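Local coordinates for protein Exo beta-1,2-glucooligosaccharide sophorohydrolase (non-reducing end) (Parabacteroides distasonis ATCC 8503, PDB 5Z06) that hydrolyses linear beta-1,2-glucan and beta-1,2-glucooligosaccharides of four or more units, releasing sophorose from the non-reducing end, at residues K565-Y570 with D584-T589; G329-V334 with L402-Q407; T589-A594 with R649-L654. All coordinates share one frame; numbering follows the deposited sequence.

Contact 1. Residues K565-Y570 with D584-T589; sequences KINQRY and DCWGLT
Asn567 and Trp586, the residues that lose most surface here, meet the opposite segment in different ways: one through its amide, the other through the face of its indole. The amide of Asn567 is bonded at both ends. Its OD1 accepts the backbone N-H of Leu588 at 2.9 Å, at a C=O...N angle of 105° with the donor tilted a little from the carbonyl plane, and the N of Gly587 makes a weaker, more bent bond to the same oxygen at 3.0 Å. In the other direction ND2 donates to Leu588 O at 2.9 Å, in the carbonyl plane and on a lone pair. With CG anti to the backbone N (chi1 -167°), Asn567 leans off helix 556-573 toward the loop.

The next residue along the helix supplies the apolar half. Gln568 lays its extended chain obliquely over one face of Trp586, CG standing 3.8 Å from the centroid of the five-membered ring and 15° off its normal, a CH-pi contact; CB lies over the same face, nearer the rim. The polar ends of this pair are bonded to other parts of the protein: Trp586 NE1 donates to Ala626 O of helix 624-636, and Gln568 NE2 to Glu583 O. Two residues further along the helix, CE1 of Tyr570 comes within 3.3 Å of Leu588 CD1, while the tyrosine hydroxyl is bonded to Asp607 and Gln575.

The backbone of Leu588 is also bonded to Leu534. A buried asparagine thus spends both its C=O and its N-H on one loop residue, and these opposite roles fix the rotation of the amide.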
loop_
_atom_site.group_PDB
_atom_site.type_symbol
_atom_site.label_atom_id
_atom_site.label_comp_id
_atom_site.label_asym_id
_atom_site.label_seq_id
_atom_site.Cartn_x
_atom_site.Cartn_y
_atom_site.Cartn_z
ATOM N N LYS A 565 17.911 11.298 -9.721
ATOM C CA LYS A 565 19.313 10.902 -9.716
ATOM C C LYS A 565 19.973 11.062 -8.364
ATOM O O LYS A 565 20.807 10.256 -7.999
ATOM C CB LYS A 565 20.085 11.713 -10.737
ATOM C CG LYS A 565 19.832 11.261 -12.163
ATOM C CD LYS A 565 20.321 12.310 -13.140
ATOM C CE LYS A 565 21.519 11.869 -13.947
ATOM N NZ LYS A 565 22.132 13.062 -14.589
ATOM N N ILE A 566 19.627 12.142 -7.666
ATOM C CA ILE A 566 20.139 12.434 -6.344
ATOM C C ILE A 566 19.726 11.326 -5.410
ATOM O O ILE A 566 20.510 10.835 -4.617
ATOM C CB ILE A 566 19.586 13.785 -5.822
ATOM C CG1 ILE A 566 20.369 14.972 -6.423
ATOM C CG2 ILE A 566 19.646 13.882 -4.308
ATOM C CD1 ILE A 566 19.656 16.305 -6.355
ATOM N N ASN A 567 18.449 10.974 -5.494
ATOM C CA ASN A 567 17.900 9.922 -4.690
ATOM C C ASN A 567 18.641 8.599 -4.978
ATOM O O ASN A 567 19.132 7.940 -4.045
ATOM C CB ASN A 567 16.368 9.847 -4.916
ATOM C CG ASN A 567 15.670 8.990 -3.891
ATOM O OD1 ASN A 567 16.062 7.836 -3.692
ATOM N ND2 ASN A 567 14.612 9.522 -3.270
ATOM N N GLN A 568 18.778 8.240 -6.246
ATOM C CA GLN A 568 19.519 7.042 -6.580
ATOM C C GLN A 568 20.938 7.101 -6.035
ATOM O O GLN A 568 21.450 6.094 -5.520
ATOM C CB GLN A 568 19.578 6.776 -8.083
ATOM C CG GLN A 568 20.179 5.413 -8.402
ATOM C CD GLN A 568 20.569 5.236 -9.843
ATOM O OE1 GLN A 568 20.987 6.169 -10.487
ATOM N NE2 GLN A 568 20.484 4.007 -10.338
ATOM N N ARG A 569 21.581 8.254 -6.156
ATOM C CA ARG A 569 22.995 8.344 -5.748
ATOM C C ARG A 569 23.194 8.272 -4.263
ATOM O O ARG A 569 24.198 7.736 -3.802
ATOM C CB ARG A 569 23.664 9.579 -6.308
ATOM C CG ARG A 569 23.852 9.411 -7.794
ATOM C CD ARG A 569 24.121 10.729 -8.436
ATOM N NE ARG A 569 24.182 10.571 -9.881
ATOM C CZ ARG A 569 24.626 11.507 -10.708
ATOM N NH1 ARG A 569 25.085 12.656 -10.223
ATOM N NH2 ARG A 569 24.634 11.284 -12.016
ATOM N N TYR A 570 22.241 8.820 -3.528
ATOM C CA TYR A 570 22.187 8.650 -2.091
ATOM C C TYR A 570 22.098 7.163 -1.753
ATOM O O TYR A 570 22.720 6.677 -0.803
ATOM C CB TYR A 570 20.970 9.362 -1.526
ATOM C CG TYR A 570 20.699 8.976 -0.104
ATOM C CD1 TYR A 570 19.925 7.853 0.199
ATOM C CD2 TYR A 570 21.256 9.706 0.965
ATOM C CE1 TYR A 570 19.693 7.477 1.508
ATOM C CE2 TYR A 570 21.011 9.338 2.284
ATOM C CZ TYR A 570 20.223 8.228 2.559
ATOM O OH TYR A 570 19.993 7.844 3.872
ATOM N N ASP A 584 20.176 -0.500 -8.071
ATOM C CA ASP A 584 18.968 -1.168 -8.470
ATOM C C ASP A 584 17.950 -1.188 -7.323
ATOM O O ASP A 584 16.943 -1.878 -7.368
ATOM C CB ASP A 584 19.319 -2.563 -9.013
ATOM C CG ASP A 584 19.996 -3.447 -7.998
ATOM O OD1 ASP A 584 20.290 -2.981 -6.881
ATOM O OD2 ASP A 584 20.219 -4.629 -8.319
ATOM N N CYS A 585 18.214 -0.409 -6.290
ATOM C CA CYS A 585 17.345 -0.371 -5.151
ATOM C C CYS A 585 17.444 0.996 -4.536
ATOM O O CYS A 585 18.300 1.269 -3.693
ATOM C CB CYS A 585 17.697 -1.454 -4.149
ATOM S SG CYS A 585 16.509 -1.475 -2.792
ATOM N N TRP A 586 16.543 1.863 -4.987
ATOM C CA TRP A 586 16.610 3.276 -4.679
ATOM C C TRP A 586 15.247 3.879 -4.894
ATOM O O TRP A 586 14.387 3.252 -5.486
ATOM C CB TRP A 586 17.604 3.940 -5.621
ATOM C CG TRP A 586 17.152 3.898 -7.067
ATOM C CD1 TRP A 586 17.303 2.865 -7.950
ATOM C CD2 TRP A 586 16.453 4.920 -7.762
ATOM N NE1 TRP A 586 16.736 3.199 -9.174
ATOM C CE2 TRP A 586 16.207 4.451 -9.078
ATOM C CE3 TRP A 586 16.013 6.186 -7.410
ATOM C CZ2 TRP A 586 15.552 5.225 -10.042
ATOM C CZ3 TRP A 586 15.351 6.955 -8.368
ATOM C CH2 TRP A 586 15.132 6.468 -9.664
ATOM N N GLY A 587 15.091 5.128 -4.488
ATOM C CA GLY A 587 13.839 5.868 -4.668
ATOM C C GLY A 587 13.124 6.031 -3.358
ATOM O O GLY A 587 11.942 5.750 -3.251
ATOM N N LEU A 588 13.843 6.517 -2.358
ATOM C CA LEU A 588 13.260 6.766 -1.081
ATOM C C LEU A 588 12.115 7.729 -1.194
ATOM O O LEU A 588 12.221 8.776 -1.833
ATOM C CB LEU A 588 14.307 7.278 -0.088
ATOM C CG LEU A 588 15.296 6.160 0.318
ATOM C CD1 LEU A 588 16.515 6.705 1.037
ATOM C CD2 LEU A 588 14.614 5.137 1.194
ATOM N N THR A 589 11.009 7.356 -0.566
ATOM C CA THR A 589 9.781 8.128 -0.651
ATOM C C THR A 589 8.840 7.677 0.480
ATOM O O THR A 589 9.171 6.813 1.315
ATOM C CB THR A 589 9.117 7.991 -2.057
ATOM O OG1 THR A 589 7.915 8.760 -2.131
ATOM C CG2 THR A 589 8.771 6.575 -2.364
#

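Contact 2. Residues G329-V334 with L402-Q407; sequences GIMAIV and LLTARQ
Ile330 is the main bump on helix 323-338, and it sits between two residues of helix 392-408 that lie one turn apart. Its CD1 meets Leu402 CD2 at 3.7 Å, while its CG2 branch lies 4.0 Å from Ala405 CB. The small methyl of Ala405 leaves a shallow hollow, filled from the next turn as well: Val334 places CG2 4.1 Å from Ala405 CA, a branch put there by a chi1 of 167°, which sets CG2 anti to the carbonyl carbon. To one flank Met331 bends at chi3 (92°), so that CE ends 3.5 Å from Thr404 OG1 and the two side chains cross at about a right angle. That hydroxyl is bonded to Gln400 O within its own helix, leaving the interface without any hydrogen bond between the segments.

Phe351 of helix 344-360 touches both Ile330 and Ala405, and Leu686 of helix 682-688 touches both Val334 and Thr404, so the seam is covered from two further helices. The segment axes approach to 8.9 Å at 25°, nearly parallel. Parallel helices with an intervening helix, 344-360, packed against their seam are consistent with the (alpha/alpha)6 barrel of six-hairpin glycosidases, in which neighbouring helices of one layer run parallel.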
loop_
_atom_site.group_PDB
_atom_site.type_symbol
_atom_site.label_atom_id
_atom_site.label_comp_id
_atom_site.label_asym_id
_atom_site.label_seq_id
_atom_site.Cartn_x
_atom_site.Cartn_y
_atom_site.Cartn_z
ATOM N N GLY A 329 -5.238 6.569 -10.542
ATOM C CA GLY A 329 -5.736 5.309 -11.016
ATOM C C GLY A 329 -6.505 5.448 -12.301
ATOM O O GLY A 329 -6.420 4.618 -13.183
ATOM N N ILE A 330 -7.278 6.509 -12.358
ATOM C CA ILE A 330 -7.953 6.949 -13.570
ATOM C C ILE A 330 -6.974 6.977 -14.733
ATOM O O ILE A 330 -7.270 6.480 -15.816
ATOM C CB ILE A 330 -8.611 8.320 -13.301
ATOM C CG1 ILE A 330 -9.989 8.073 -12.685
ATOM C CG2 ILE A 330 -8.682 9.196 -14.543
ATOM C CD1 ILE A 330 -10.591 9.304 -12.044
ATOM N N MET A 331 -5.800 7.532 -14.469
ATOM C CA MET A 331 -4.729 7.601 -15.459
ATOM C C MET A 331 -4.123 6.239 -15.754
ATOM O O MET A 331 -3.873 5.946 -16.913
ATOM C CB MET A 331 -3.663 8.600 -15.036
ATOM C CG MET A 331 -4.265 9.979 -15.002
ATOM S SD MET A 331 -3.227 11.076 -14.064
ATOM C CE MET A 331 -2.269 11.657 -15.426
ATOM N N ALA A 332 -3.961 5.419 -14.712
ATOM C CA ALA A 332 -3.570 4.031 -14.876
ATOM C C ALA A 332 -4.577 3.291 -15.735
ATOM O O ALA A 332 -4.190 2.459 -16.566
ATOM C CB ALA A 332 -3.408 3.337 -13.526
ATOM N N ILE A 333 -5.865 3.571 -15.550
ATOM C CA ILE A 333 -6.872 2.899 -16.349
ATOM C C ILE A 333 -6.798 3.336 -17.815
ATOM O O ILE A 333 -6.858 2.501 -18.721
ATOM C CB ILE A 333 -8.292 3.059 -15.776
ATOM C CG1 ILE A 333 -8.400 2.345 -14.443
ATOM C CG2 ILE A 333 -9.292 2.438 -16.724
ATOM C CD1 ILE A 333 -9.574 2.769 -13.582
ATOM N N VAL A 334 -6.615 4.627 -18.060
ATOM C CA VAL A 334 -6.446 5.094 -19.431
ATOM C C VAL A 334 -5.265 4.375 -20.104
ATOM O O VAL A 334 -5.395 3.869 -21.231
ATOM C CB VAL A 334 -6.275 6.613 -19.476
ATOM C CG1 VAL A 334 -5.779 7.097 -20.819
ATOM C CG2 VAL A 334 -7.598 7.275 -19.154
ATOM N N LEU A 402 -8.853 13.305 -14.213
ATOM C CA LEU A 402 -10.101 13.451 -14.952
ATOM C C LEU A 402 -9.935 14.209 -16.245
ATOM O O LEU A 402 -10.542 13.829 -17.255
ATOM C CB LEU A 402 -11.189 14.097 -14.114
ATOM C CG LEU A 402 -11.722 13.241 -12.977
ATOM C CD1 LEU A 402 -12.502 14.152 -12.053
ATOM C CD2 LEU A 402 -12.602 12.089 -13.446
ATOM N N LEU A 403 -9.123 15.264 -16.232
ATOM C CA LEU A 403 -8.872 16.006 -17.452
ATOM C C LEU A 403 -8.093 15.171 -18.447
ATOM O O LEU A 403 -8.314 15.298 -19.656
ATOM C CB LEU A 403 -8.132 17.298 -17.185
ATOM C CG LEU A 403 -8.900 18.317 -16.344
ATOM C CD1 LEU A 403 -8.102 19.611 -16.354
ATOM C CD2 LEU A 403 -10.317 18.591 -16.809
ATOM N N THR A 404 -7.209 14.305 -17.947
ATOM C CA THR A 404 -6.527 13.350 -18.800
ATOM C C THR A 404 -7.537 12.415 -19.442
ATOM O O THR A 404 -7.557 12.255 -20.648
ATOM C CB THR A 404 -5.490 12.546 -18.022
ATOM O OG1 THR A 404 -4.543 13.452 -17.460
ATOM C CG2 THR A 404 -4.780 11.559 -18.923
ATOM N N ALA A 405 -8.391 11.831 -18.623
ATOM C CA ALA A 405 -9.419 10.953 -19.121
ATOM C C ALA A 405 -10.303 11.660 -20.129
ATOM O O ALA A 405 -10.671 11.086 -21.151
ATOM C CB ALA A 405 -10.274 10.425 -17.984
ATOM N N ARG A 406 -10.643 12.907 -19.838
ATOM C CA ARG A 406 -11.535 13.671 -20.696
ATOM C C ARG A 406 -10.964 13.877 -22.096
ATOM O O ARG A 406 -11.705 13.913 -23.063
ATOM C CB ARG A 406 -11.845 15.010 -20.035
ATOM C CG ARG A 406 -12.953 15.796 -20.668
ATOM C CD ARG A 406 -12.393 16.783 -21.655
ATOM N NE ARG A 406 -13.460 17.580 -22.229
ATOM C CZ ARG A 406 -13.562 17.944 -23.506
ATOM N NH1 ARG A 406 -12.680 17.565 -24.432
ATOM N NH2 ARG A 406 -14.590 18.684 -23.867
ATOM N N GLN A 407 -9.650 14.041 -22.188
ATOM C CA GLN A 407 -8.985 14.129 -23.471
ATOM C C GLN A 407 -8.891 12.788 -24.143
ATOM O O GLN A 407 -8.893 12.729 -25.347
ATOM C CB GLN A 407 -7.594 14.726 -23.300
ATOM C CG GLN A 407 -7.649 16.148 -22.801
ATOM C CD GLN A 407 -8.462 17.000 -23.733
ATOM O OE1 GLN A 407 -9.646 17.183 -23.522
ATOM N NE2 GLN A 407 -7.839 17.443 -24.814
#

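Contact 3. Residues T589-A594 with R649-L654; sequences TASDFA and RDAFNL
Ser591 and Ala651 point their side chains at each other, and OG of the serine comes to 3.4 Å from CB of the alanine. The hydroxyl lies between the backbone N and the carbonyl carbon (chi1 79°), from where it donates to Asp592 O at 2.9 Å, approaching from well above the carbonyl plane, 56° out of it, and not along a lone pair. Ser591 CB also touches Asp650, whose OD2 lies 3.4 Å away.

The polar link from Asp650 to strand 590-592 runs through water. Its OD2 accepts from two waters: one takes the N-H of Asp592, the other donates to Asp592 O at 2.6 Å. The second carboxylate oxygen, OD1, is held by Asn667, whereas the carboxylate of Asp592 forms a salt bridge with Arg76. The two acids keep their OD2 atoms 5.9 Å apart.

At the other end Phe593 and Asn653 cross obliquely, their planes only 22° apart, the approach of ND2 to the ring being oblique. Asn653 ND2 approaches CZ of the ring to 3.4 Å, but its hydrogen bonds go to Asn608 O and Thr610 OG1, which fix the amide's turn. Ala594 CB sits over the ring centre, and Trp658 meets Phe593 edge-to-face.

An alanine in place of Ser591 would probably leave Asp592 O with one donor fewer and open a small gap beside the methyl of Ala651. With no direct hydrogen bond between the segments, 590-592 and 652-653 are not sheet partners here; instead, two waters tie the backbone N and O of Asp592, in strand 590-592, to the carboxylate of Asp650, in the loop that leads into strand 652-653. Both oxygens of this buried carboxylate thus have partners, waters at OD2 and Asn667 at OD1.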
loop_
_atom_site.group_PDB
_atom_site.type_symbol
_atom_site.label_atom_id
_atom_site.label_comp_id
_atom_site.label_asym_id
_atom_site.label_seq_id
_atom_site.Cartn_x
_atom_site.Cartn_y
_atom_site.Cartn_z
ATOM N N THR A 589 11.009 7.356 -0.566
ATOM C CA THR A 589 9.781 8.128 -0.651
ATOM C C THR A 589 8.840 7.677 0.480
ATOM O O THR A 589 9.171 6.813 1.315
ATOM C CB THR A 589 9.117 7.991 -2.057
ATOM O OG1 THR A 589 7.915 8.760 -2.131
ATOM C CG2 THR A 589 8.771 6.575 -2.364
ATOM N N ALA A 590 7.676 8.300 0.504
ATOM C CA ALA A 590 6.703 8.060 1.544
ATOM C C ALA A 590 6.059 6.707 1.409
ATOM O O ALA A 590 5.713 6.261 0.303
ATOM C CB ALA A 590 5.631 9.120 1.520
ATOM N N SER A 591 5.849 6.081 2.559
ATOM C CA SER A 591 5.010 4.913 2.645
ATOM C C SER A 591 4.676 4.652 4.080
ATOM O O SER A 591 5.330 5.180 5.005
ATOM C CB SER A 591 5.737 3.688 2.053
ATOM O OG SER A 591 6.678 3.142 2.954
ATOM N N ASP A 592 3.701 3.779 4.287
ATOM C CA ASP A 592 3.581 3.152 5.601
ATOM C C ASP A 592 4.788 2.251 5.863
ATOM O O ASP A 592 5.307 1.617 4.969
ATOM C CB ASP A 592 2.263 2.389 5.744
ATOM C CG ASP A 592 1.075 3.321 5.922
ATOM O OD1 ASP A 592 1.288 4.551 6.083
ATOM O OD2 ASP A 592 -0.071 2.828 5.899
ATOM N N PHE A 593 5.260 2.264 7.102
ATOM C CA PHE A 593 6.274 1.335 7.553
ATOM C C PHE A 593 5.601 0.477 8.631
ATOM O O PHE A 593 4.400 0.267 8.572
ATOM C CB PHE A 593 7.522 2.123 8.001
ATOM C CG PHE A 593 8.720 1.278 8.390
ATOM C CD1 PHE A 593 9.032 0.082 7.718
ATOM C CD2 PHE A 593 9.537 1.683 9.463
ATOM C CE1 PHE A 593 10.128 -0.672 8.097
ATOM C CE2 PHE A 593 10.617 0.920 9.861
ATOM C CZ PHE A 593 10.918 -0.252 9.164
ATOM N N ALA A 594 6.351 0.013 9.615
ATOM C CA ALA A 594 5.931 -1.056 10.499
ATOM C C ALA A 594 4.795 -0.627 11.421
ATOM O O ALA A 594 3.871 -1.371 11.649
ATOM C CB ALA A 594 7.122 -1.499 11.329
ATOM N N ARG A 649 4.757 -4.899 -3.589
ATOM C CA ARG A 649 4.279 -4.491 -2.286
ATOM C C ARG A 649 4.728 -3.079 -1.991
ATOM O O ARG A 649 5.692 -2.591 -2.550
ATOM C CB ARG A 649 4.737 -5.466 -1.217
ATOM C CG ARG A 649 4.143 -6.828 -1.476
ATOM C CD ARG A 649 4.388 -7.804 -0.358
ATOM N NE ARG A 649 3.973 -9.116 -0.818
ATOM C CZ ARG A 649 2.714 -9.536 -0.848
ATOM N NH1 ARG A 649 1.713 -8.753 -0.426
ATOM N NH2 ARG A 649 2.460 -10.754 -1.300
ATOM N N ASP A 650 3.995 -2.411 -1.131
ATOM C CA ASP A 650 4.168 -0.980 -0.958
ATOM C C ASP A 650 5.580 -0.550 -0.585
ATOM O O ASP A 650 6.058 0.482 -1.050
ATOM C CB ASP A 650 3.221 -0.470 0.092
ATOM C CG ASP A 650 3.087 1.015 0.058
ATOM O OD1 ASP A 650 2.873 1.547 -1.050
ATOM O OD2 ASP A 650 3.176 1.645 1.139
ATOM N N ALA A 651 6.230 -1.352 0.247
ATOM C CA ALA A 651 7.542 -1.046 0.747
ATOM C C ALA A 651 8.150 -2.266 1.353
ATOM O O ALA A 651 7.452 -3.187 1.749
ATOM C CB ALA A 651 7.476 0.058 1.809
ATOM N N PHE A 652 9.458 -2.215 1.502
ATOM C CA PHE A 652 10.172 -3.260 2.178
ATOM C C PHE A 652 11.415 -2.712 2.865
ATOM O O PHE A 652 11.979 -1.677 2.468
ATOM C CB PHE A 652 10.527 -4.365 1.172
ATOM C CG PHE A 652 11.533 -3.953 0.141
ATOM C CD1 PHE A 652 11.179 -3.114 -0.903
ATOM C CD2 PHE A 652 12.839 -4.440 0.188
ATOM C CE1 PHE A 652 12.102 -2.755 -1.861
ATOM C CE2 PHE A 652 13.766 -4.090 -0.772
ATOM C CZ PHE A 652 13.401 -3.238 -1.796
ATOM N N ASN A 653 11.849 -3.436 3.882
ATOM C CA ASN A 653 13.033 -3.073 4.618
ATOM C C ASN A 653 13.804 -4.343 4.840
ATOM O O ASN A 653 13.440 -5.157 5.707
ATOM C CB ASN A 653 12.653 -2.410 5.925
ATOM C CG ASN A 653 13.847 -1.817 6.639
ATOM O OD1 ASN A 653 14.913 -2.416 6.684
ATOM N ND2 ASN A 653 13.675 -0.627 7.171
ATOM N N LEU A 654 14.847 -4.546 4.031
ATOM C CA LEU A 654 15.688 -5.733 4.200
ATOM C C LEU A 654 16.493 -5.659 5.493
ATOM O O LEU A 654 16.845 -6.691 6.050
ATOM C CB LEU A 654 16.613 -5.953 3.011
ATOM C CG LEU A 654 15.864 -6.283 1.716
ATOM C CD1 LEU A 654 16.851 -6.326 0.563
ATOM C CD2 LEU A 654 15.103 -7.596 1.842
HETATM O O HOH W 1 1.825 3.506 2.121
HETATM O O HOH W 2 3.672 0.372 3.426
#

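How the contacts relate
Contact 1 and contact 3 are neighbours: they share Thr589, and Cys585 packs against Phe652, their centres lying 14 Å apart. The chain runs from helix 556-573 through the loop into strand 590-592, so one continuous piece is fixed first to a helix, then to the turn and strand around 652-653. Contact 2 stands apart, about 28 and 27 Å from them between centres, and is the one contact between two helices, 323-338 and 392-408. All three are mainly buried, though contact 3, closest to the chain's centre, includes partly exposed Asp592 and Phe593 and takes in water. Chemistry follows place: side-chain-to-backbone amide bonds in contact 1, van der Waals packing in contact 2, water bridges in contact 3.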